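Local coordinates for protein B-agarase (Saccharophagus degradans, PDB 4BQ2) that hydrolyses agarose chains as a family 50 glycoside hydrolase, an exo-acting beta-agarase that probably works from the ends of its polysaccharide substrate, at residues A[20-25]-A[42-47]; A[77-82]-A[181-186]. All coordinates share one frame; numbering follows the deposited sequence.

Contact 1 of 2, residues A[20-25]-A[42-47]; sequences LNARAS and LAMQSK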
ATOM      1  N   LEU A  20       2.676 -11.795 -24.602  0.50 22.55           N
ATOM      2  CA  LEU A  20       3.047 -10.387 -24.440  0.50 22.73           C
ATOM      3  C   LEU A  20       4.487 -10.320 -23.992  0.50 22.01           C
ATOM      4  O   LEU A  20       4.795 -10.694 -22.852  0.50 21.69           O
ATOM      5  CB  LEU A  20       2.202  -9.712 -23.357  0.50 23.10           C
ATOM      6  CG  LEU A  20       0.684  -9.810 -23.368  0.50 24.52           C
ATOM      7  CD1 LEU A  20       0.123  -8.522 -22.799  0.50 23.94           C
ATOM      8  CD2 LEU A  20       0.132 -10.040 -24.763  0.50 24.55           C
ATOM      9  N   ASN A  21       5.356  -9.838 -24.877  1.00 20.84           N
ATOM     10  CA  ASN A  21       6.773  -9.727 -24.588  1.00 20.48           C
ATOM     11  C   ASN A  21       7.311 -10.955 -23.876  1.00 21.19           C
ATOM     12  O   ASN A  21       7.943 -10.876 -22.804  1.00 21.90           O
ATOM     13  CB  ASN A  21       7.027  -8.461 -23.802  1.00 21.93           C
ATOM     14  CG  ASN A  21       6.945  -7.240 -24.680  1.00 22.20           C
ATOM     15  OD1 ASN A  21       7.783  -7.058 -25.570  1.00 24.72           O
ATOM     16  ND2 ASN A  21       5.951  -6.419 -24.453  1.00 22.28           N
ATOM     17  N   ALA A  22       7.072 -12.094 -24.517  1.00 18.50           N
ATOM     18  CA  ALA A  22       7.402 -13.375 -23.967  1.00 18.91           C
ATOM     19  C   ALA A  22       7.570 -14.352 -25.116  1.00 20.37           C
ATOM     20  O   ALA A  22       6.930 -14.197 -26.145  1.00 20.25           O
ATOM     21  CB  ALA A  22       6.284 -13.841 -23.045  1.00 18.06           C
ATOM     22  N   ARG A  23       8.430 -15.346 -24.928  1.00 22.39           N
ATOM     23  CA  ARG A  23       8.556 -16.480 -25.867  1.00 23.02           C
ATOM     24  C   ARG A  23       7.965 -17.736 -25.220  1.00 24.11           C
ATOM     25  O   ARG A  23       8.191 -17.998 -24.039  1.00 24.79           O
ATOM     26  CB  ARG A  23      10.030 -16.764 -26.174  1.00 27.58           C
ATOM     27  CG  ARG A  23      10.799 -15.649 -26.871  1.00 33.22           C
ATOM     28  CD  ARG A  23      12.267 -16.035 -27.069  1.00 36.69           C
ATOM     29  NE  ARG A  23      12.916 -15.092 -27.982  1.00 44.71           N
ATOM     30  CZ  ARG A  23      13.626 -14.033 -27.592  1.00 48.09           C
ATOM     31  NH1 ARG A  23      13.804 -13.777 -26.301  1.00 50.56           N
ATOM     32  NH2 ARG A  23      14.170 -13.229 -28.491  1.00 50.77           N
ATOM     33  N   ALA A  24       7.229 -18.515 -25.999  1.00 24.12           N
ATOM     34  CA  ALA A  24       6.540 -19.696 -25.494  1.00 22.67           C
ATOM     35  C   ALA A  24       7.012 -20.934 -26.233  1.00 25.13           C
ATOM     36  O   ALA A  24       7.293 -20.857 -27.438  1.00 22.13           O
ATOM     37  CB  ALA A  24       5.053 -19.535 -25.707  1.00 24.72           C
ATOM     38  N   SER A  25       7.107 -22.065 -25.521  1.00 24.37           N
ATOM     39  CA  SER A  25       7.410 -23.359 -26.147  1.00 24.85           C
ATOM     40  C   SER A  25       6.864 -24.494 -25.272  1.00 25.68           C
ATOM     41  O   SER A  25       6.570 -24.293 -24.076  1.00 24.52           O
ATOM     42  CB  SER A  25       8.909 -23.545 -26.368  1.00 26.59           C
ATOM     43  OG  SER A  25       9.650 -23.385 -25.166  1.00 30.23           O
ATOM     44  N   LEU A  42       7.178 -20.508 -20.403  1.00 21.65           N
ATOM     45  CA  LEU A  42       6.876 -19.106 -20.724  1.00 19.98           C
ATOM     46  C   LEU A  42       8.067 -18.257 -20.292  1.00 20.21           C
ATOM     47  O   LEU A  42       8.309 -18.090 -19.090  1.00 18.97           O
ATOM     48  CB  LEU A  42       5.566 -18.671 -20.064  1.00 19.28           C
ATOM     49  CG  LEU A  42       5.117 -17.217 -20.316  1.00 21.36           C
ATOM     50  CD1 LEU A  42       4.704 -17.021 -21.786  1.00 21.68           C
ATOM     51  CD2 LEU A  42       3.987 -16.797 -19.379  1.00 21.79           C
ATOM     52  N   ALA A  43       8.829 -17.746 -21.267  1.00 19.88           N
ATOM     53  CA  ALA A  43      10.033 -17.012 -20.959  1.00 20.27           C
ATOM     54  C   ALA A  43       9.761 -15.524 -21.248  1.00 22.08           C
ATOM     55  O   ALA A  43       9.637 -15.124 -22.413  1.00 22.19           O
ATOM     56  CB  ALA A  43      11.215 -17.552 -21.755  1.00 20.18           C
ATOM     57  N   MET A  44       9.587 -14.752 -20.163  1.00 20.80           N
ATOM     58  CA  MET A  44       9.170 -13.341 -20.223  1.00 18.65           C
ATOM     59  C   MET A  44      10.390 -12.447 -20.263  1.00 19.08           C
ATOM     60  O   MET A  44      11.352 -12.635 -19.513  1.00 18.82           O
ATOM     61  CB  MET A  44       8.252 -12.979 -19.021  1.00 19.19           C
ATOM     62  CG  MET A  44       6.863 -13.649 -19.098  1.00 18.55           C
ATOM     63  SD  MET A  44       6.025 -13.877 -17.511  1.00 18.26           S
ATOM     64  CE  MET A  44       6.948 -15.263 -16.884  1.00 17.57           C
ATOM     65  N   GLN A  45      10.354 -11.482 -21.169  1.00 18.56           N
ATOM     66  CA  GLN A  45      11.379 -10.475 -21.282  1.00 18.54           C
ATOM     67  C   GLN A  45      10.998  -9.327 -20.331  1.00 18.78           C
ATOM     68  O   GLN A  45      10.770  -8.177 -20.748  1.00 19.88           O
ATOM     69  CB  GLN A  45      11.501 -10.040 -22.751  1.00 19.57           C
ATOM     70  CG  GLN A  45      12.162 -11.104 -23.651  1.00 23.91           C
ATOM     71  CD  GLN A  45      11.253 -12.280 -24.016  1.00 24.45           C
ATOM     72  OE1 GLN A  45      10.210 -12.121 -24.684  1.00 26.17           O
ATOM     73  NE2 GLN A  45      11.645 -13.464 -23.589  1.00 26.92           N
ATOM     74  N   SER A  46      10.928  -9.657 -19.036  1.00 17.67           N
ATOM     75  CA  SER A  46      10.407  -8.740 -18.031  1.00 18.39           C
ATOM     76  C   SER A  46      11.517  -7.861 -17.461  1.00 19.09           C
ATOM     77  O   SER A  46      11.238  -6.958 -16.685  1.00 22.48           O
ATOM     78  CB  SER A  46       9.673  -9.541 -16.919  1.00 17.18           C
ATOM     79  OG  SER A  46      10.474 -10.640 -16.482  1.00 15.03           O
ATOM     80  N   LYS A  47      12.775  -8.112 -17.800  1.00 19.21           N
ATOM     81  CA  LYS A  47      13.769  -7.075 -17.492  1.00 20.07           C
ATOM     82  C   LYS A  47      13.538  -5.849 -18.400  1.00 20.56           C
ATOM     83  O   LYS A  47      13.487  -4.715 -17.898  1.00 19.25           O
ATOM     84  CB  LYS A  47      15.216  -7.572 -17.576  1.00 20.70           C
ATOM     85  CG  LYS A  47      16.229  -6.488 -17.170  1.00 22.02           C
ATOM     86  CD  LYS A  47      17.650  -7.023 -17.138  1.00 25.86           C
ATOM     87  CE  LYS A  47      18.614  -5.909 -16.727  1.00 29.86           C
ATOM     88  NZ  LYS A  47      19.683  -6.494 -15.871  1.00 32.23           N
TER
HETATM   89  O   HOH W   1       9.821  -9.691 -25.925  1.00 26.55           O
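The beta hairpin of strands 22-30 and 36-44 is joined here at its open end, where Arg-23 and Ala-43 form an antiparallel hydrogen-bonded pair. Arg-23 N donates to Ala-43 O at 2.8 Å, and Ala-43 N returns a nearly straight bond to Arg-23 O at 2.9 Å. Beyond the last strand residue, Met-44, one more backbone bond follows, Gln-45 N to Asn-21 O at 3.0 Å. On one face the methyl CB of Ala-22 sits between two larger side chains, 3.8 Å from Leu-42 CD1 and 4.0 Å from Met-44 CG; Leu-42 also packs on Phe-19 and Val-182. The other face carries Arg-23 and Gln-45. The glutamine chain bends at chi2 (76°), which turns the amide back along its own strand, where NE2 makes a weak bond to Ala-43 O, while OE1 lies by Ala-22 N without a good bonding angle. The extended arginine crosses it at about a right angle, NH1 3.5 Å from Gln-45 NE2; both nitrogens are donors, so they touch without a bond. A water donates to Gln-45 OE1 (2.8 Å) and more weakly to Asn-21 OD1. With Gln-45 centring an inverse gamma turn, the chain leaves an antiparallel hairpin of the agarase CBM-like domain.

Contact 2 of 2, residues A[77-82]-A[181-186]; sequences VSVGDH and TVIIDN. With CA (calcium ion), chain K.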
ATOM      1  N   VAL A  77       5.577 -23.485 -12.004  1.00 17.45           N
ATOM      2  CA  VAL A  77       6.847 -23.410 -11.265  1.00 17.99           C
ATOM      3  C   VAL A  77       7.728 -22.394 -11.973  1.00 18.78           C
ATOM      4  O   VAL A  77       7.570 -22.204 -13.174  1.00 16.54           O
ATOM      5  CB  VAL A  77       7.570 -24.766 -11.239  1.00 18.89           C
ATOM      6  CG1 VAL A  77       8.116 -25.127 -12.620  1.00 19.61           C
ATOM      7  CG2 VAL A  77       8.696 -24.757 -10.215  1.00 19.68           C
ATOM      8  N   SER A  78       8.637 -21.737 -11.241  1.00 18.10           N
ATOM      9  CA  SER A  78       9.601 -20.803 -11.867  1.00 18.66           C
ATOM     10  C   SER A  78      10.883 -21.579 -12.158  1.00 19.57           C
ATOM     11  O   SER A  78      11.156 -22.564 -11.505  1.00 18.72           O
ATOM     12  CB  SER A  78       9.928 -19.609 -10.949  1.00 18.70           C
ATOM     13  OG  SER A  78       8.793 -18.799 -10.787  1.00 19.89           O
ATOM     14  N   VAL A  79      11.636 -21.160 -13.165  1.00 20.28           N
ATOM     15  CA  VAL A  79      12.883 -21.838 -13.491  1.00 23.68           C
ATOM     16  C   VAL A  79      13.939 -20.764 -13.435  1.00 25.91           C
ATOM     17  O   VAL A  79      13.643 -19.606 -13.728  1.00 24.56           O
ATOM     18  CB  VAL A  79      12.812 -22.485 -14.890  1.00 24.90           C
ATOM     19  CG1 VAL A  79      14.119 -23.176 -15.239  1.00 29.01           C
ATOM     20  CG2 VAL A  79      11.659 -23.488 -14.945  1.00 25.97           C
ATOM     21  N   GLY A  80      15.149 -21.133 -13.016  1.00 25.99           N
ATOM     22  CA  GLY A  80      16.262 -20.203 -12.998  1.00 27.20           C
ATOM     23  C   GLY A  80      16.549 -19.615 -11.634  1.00 26.11           C
ATOM     24  O   GLY A  80      16.448 -20.292 -10.600  1.00 24.99           O
ATOM     25  N   ASP A  81      16.906 -18.343 -11.636  1.00 24.90           N
ATOM     26  CA  ASP A  81      17.430 -17.694 -10.446  1.00 27.00           C
ATOM     27  C   ASP A  81      16.343 -16.993  -9.621  1.00 25.55           C
ATOM     28  O   ASP A  81      16.535 -16.759  -8.434  1.00 27.67           O
ATOM     29  CB  ASP A  81      18.528 -16.677 -10.839  1.00 29.86           C
ATOM     30  CG  ASP A  81      19.829 -17.346 -11.314  1.00 32.56           C
ATOM     31  OD1 ASP A  81      20.082 -18.508 -10.951  1.00 32.95           O
ATOM     32  OD2 ASP A  81      20.620 -16.694 -12.040  1.00 35.90           O
ATOM     33  N   HIS A  82      15.213 -16.656 -10.238  1.00 21.99           N
ATOM     34  CA  HIS A  82      14.244 -15.779  -9.575  1.00 20.30           C
ATOM     35  C   HIS A  82      12.865 -16.384  -9.433  1.00 20.24           C
ATOM     36  O   HIS A  82      12.418 -17.090 -10.316  1.00 18.85           O
ATOM     37  CB  HIS A  82      14.152 -14.478 -10.343  1.00 20.79           C
ATOM     38  CG  HIS A  82      15.471 -13.821 -10.512  1.00 20.06           C
ATOM     39  ND1 HIS A  82      16.104 -13.167  -9.479  1.00 20.62           N
ATOM     40  CD2 HIS A  82      16.319 -13.776 -11.561  1.00 21.31           C
ATOM     41  CE1 HIS A  82      17.273 -12.716  -9.897  1.00 20.40           C
ATOM     42  NE2 HIS A  82      17.424 -13.065 -11.158  1.00 18.81           N
ATOM     43  N   THR A 181      10.928 -16.764 -15.856  1.00 18.40           N
ATOM     44  CA  THR A 181      10.532 -17.906 -16.719  1.00 18.94           C
ATOM     45  C   THR A 181       9.753 -18.917 -15.862  1.00 19.75           C
ATOM     46  O   THR A 181      10.202 -19.262 -14.760  1.00 17.58           O
ATOM     47  CB  THR A 181      11.771 -18.601 -17.327  1.00 19.41           C
ATOM     48  OG1 THR A 181      12.543 -17.641 -18.061  1.00 21.18           O
ATOM     49  CG2 THR A 181      11.366 -19.790 -18.281  1.00 20.31           C
ATOM     50  N   VAL A 182       8.603 -19.365 -16.362  1.00 17.10           N
ATOM     51  CA  VAL A 182       7.810 -20.348 -15.657  1.00 17.04           C
ATOM     52  C   VAL A 182       7.489 -21.516 -16.585  1.00 17.32           C
ATOM     53  O   VAL A 182       7.611 -21.392 -17.814  1.00 15.82           O
ATOM     54  CB  VAL A 182       6.486 -19.747 -15.128  1.00 16.21           C
ATOM     55  CG1 VAL A 182       6.771 -18.640 -14.106  1.00 15.86           C
ATOM     56  CG2 VAL A 182       5.602 -19.254 -16.287  1.00 16.79           C
ATOM     57  N   ILE A 183       7.079 -22.641 -15.978  1.00 17.97           N
ATOM     58  CA  ILE A 183       6.423 -23.715 -16.715  1.00 18.53           C
ATOM     59  C   ILE A 183       5.018 -23.785 -16.152  1.00 17.14           C
ATOM     60  O   ILE A 183       4.837 -23.787 -14.934  1.00 18.09           O
ATOM     61  CB  ILE A 183       7.078 -25.105 -16.509  1.00 19.56           C
ATOM     62  CG1 ILE A 183       8.585 -25.053 -16.691  1.00 23.51           C
ATOM     63  CG2 ILE A 183       6.477 -26.142 -17.455  1.00 19.38           C
ATOM     64  CD1 ILE A 183       9.018 -24.557 -18.047  1.00 25.98           C
ATOM     65  N   ILE A 184       4.037 -23.849 -17.037  1.00 16.74           N
ATOM     66  CA  ILE A 184       2.623 -23.914 -16.690  1.00 16.01           C
ATOM     67  C   ILE A 184       2.076 -25.225 -17.270  1.00 17.77           C
ATOM     68  O   ILE A 184       2.404 -25.590 -18.401  1.00 17.69           O
ATOM     69  CB  ILE A 184       1.853 -22.724 -17.289  1.00 17.27           C
ATOM     70  CG1 ILE A 184       2.361 -21.370 -16.700  1.00 16.43           C
ATOM     71  CG2 ILE A 184       0.344 -22.883 -17.080  1.00 17.02           C
ATOM     72  CD1 ILE A 184       1.882 -20.151 -17.475  1.00 15.76           C
ATOM     73  N   ASP A 185       1.242 -25.924 -16.513  1.00 17.48           N
ATOM     74  CA  ASP A 185       0.622 -27.159 -17.025  1.00 18.06           C
ATOM     75  C   ASP A 185      -0.732 -27.352 -16.382  1.00 18.64           C
ATOM     76  O   ASP A 185      -1.011 -26.774 -15.308  1.00 18.75           O
ATOM     77  CB  ASP A 185       1.572 -28.338 -16.797  1.00 18.67           C
ATOM     78  CG  ASP A 185       1.192 -29.571 -17.623  1.00 19.19           C
ATOM     79  OD1 ASP A 185       0.247 -29.488 -18.439  1.00 17.94           O
ATOM     80  OD2 ASP A 185       1.807 -30.637 -17.416  1.00 17.60           O
ATOM     81  N   ASN A 186      -1.613 -28.104 -17.063  1.00 18.82           N
ATOM     82  CA  ASN A 186      -2.869 -28.595 -16.490  1.00 18.60           C
ATOM     83  C   ASN A 186      -3.829 -27.493 -16.082  1.00 18.75           C
ATOM     84  O   ASN A 186      -4.340 -27.487 -14.972  1.00 17.52           O
ATOM     85  CB  ASN A 186      -2.598 -29.553 -15.318  1.00 20.15           C
ATOM     86  CG  ASN A 186      -1.798 -30.778 -15.755  1.00 21.63           C
ATOM     87  OD1 ASN A 186      -2.086 -31.367 -16.798  1.00 22.58           O
ATOM     88  ND2 ASN A 186      -0.789 -31.152 -14.976  1.00 20.76           N
TER
HETATM   89 CA    CA K1797       1.066 -31.709 -19.544  1.00 22.65          CA
HETATM   90  O   HOH W   2      12.378 -17.097 -13.087  1.00 26.15           O
HETATM   91  O   HOH W   3      -0.311 -32.961 -18.601  1.00 21.20           O
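Thr-181 and Val-79 meet first, where strand 180-191 runs antiparallel to the end of strand 70-79. Thr-181 O accepts Val-79 N at 2.9 Å, while Thr-181 N donates to a water that also lies within hydrogen-bonding distance of Val-79 O and His-82 O. Val-182 pairs with Ser-78; its CG1 comes 3.9 Å from Ser-78 OG, a hydroxyl whose polar partners are Ile-104 O and Thr-84 OG1. Ile-183 and Val-77 exchange two backbone bonds, Ile-183 N to Val-77 O at 2.9 Å and Val-77 N to Ile-183 O at 3.0 Å. Their side chains lie side by side, Val-77 CG1 at 4.0 Å from Ile-183 CB. With CG1 of Ile-183 beside its own backbone N (chi1 -49°), that branch also reaches Val-79 CG2 at 3.9 Å. Ile-184 turns away from segment 77-82 and packs on Ile-76. Asp-185 then grips the calcium ion with both carboxylate oxygens, OD1 at 2.6 Å and OD2 at 2.5 Å; Asp-7, Glu-9, Ser-37 and Lys-38 complete the protein ligands. At Asn-186, OD1 receives a bond from a calcium-bound water. The chemistry thus changes along one strand from backbone hydrogen bonds lined by apolar side chains to bidentate metal binding, and the positive ion probably favours a charged Asp-185.

How the contacts relate
From the N terminus, segment 20-25 starts the first strand of a hairpin, and contact 1 closes it when the chain returns at 42-47. Contact 2 opens later, at 77-82, and spans a much longer excursion, rich in strands and without helix, before 181-186 comes back. The two closures are therefore in series, neither nested nor crossed. In space they are neighbours, their centres 11 Å apart, because strand 180-191 lies between strands 36-44 and 70-79. Leu-42 N probably hydrogen-bonds to Val-182 O at 2.8 Å, linking the contacts directly. Together they tie the early hairpin, strand 180-191 and strand 70-79 into the N-terminal CBM-like domain.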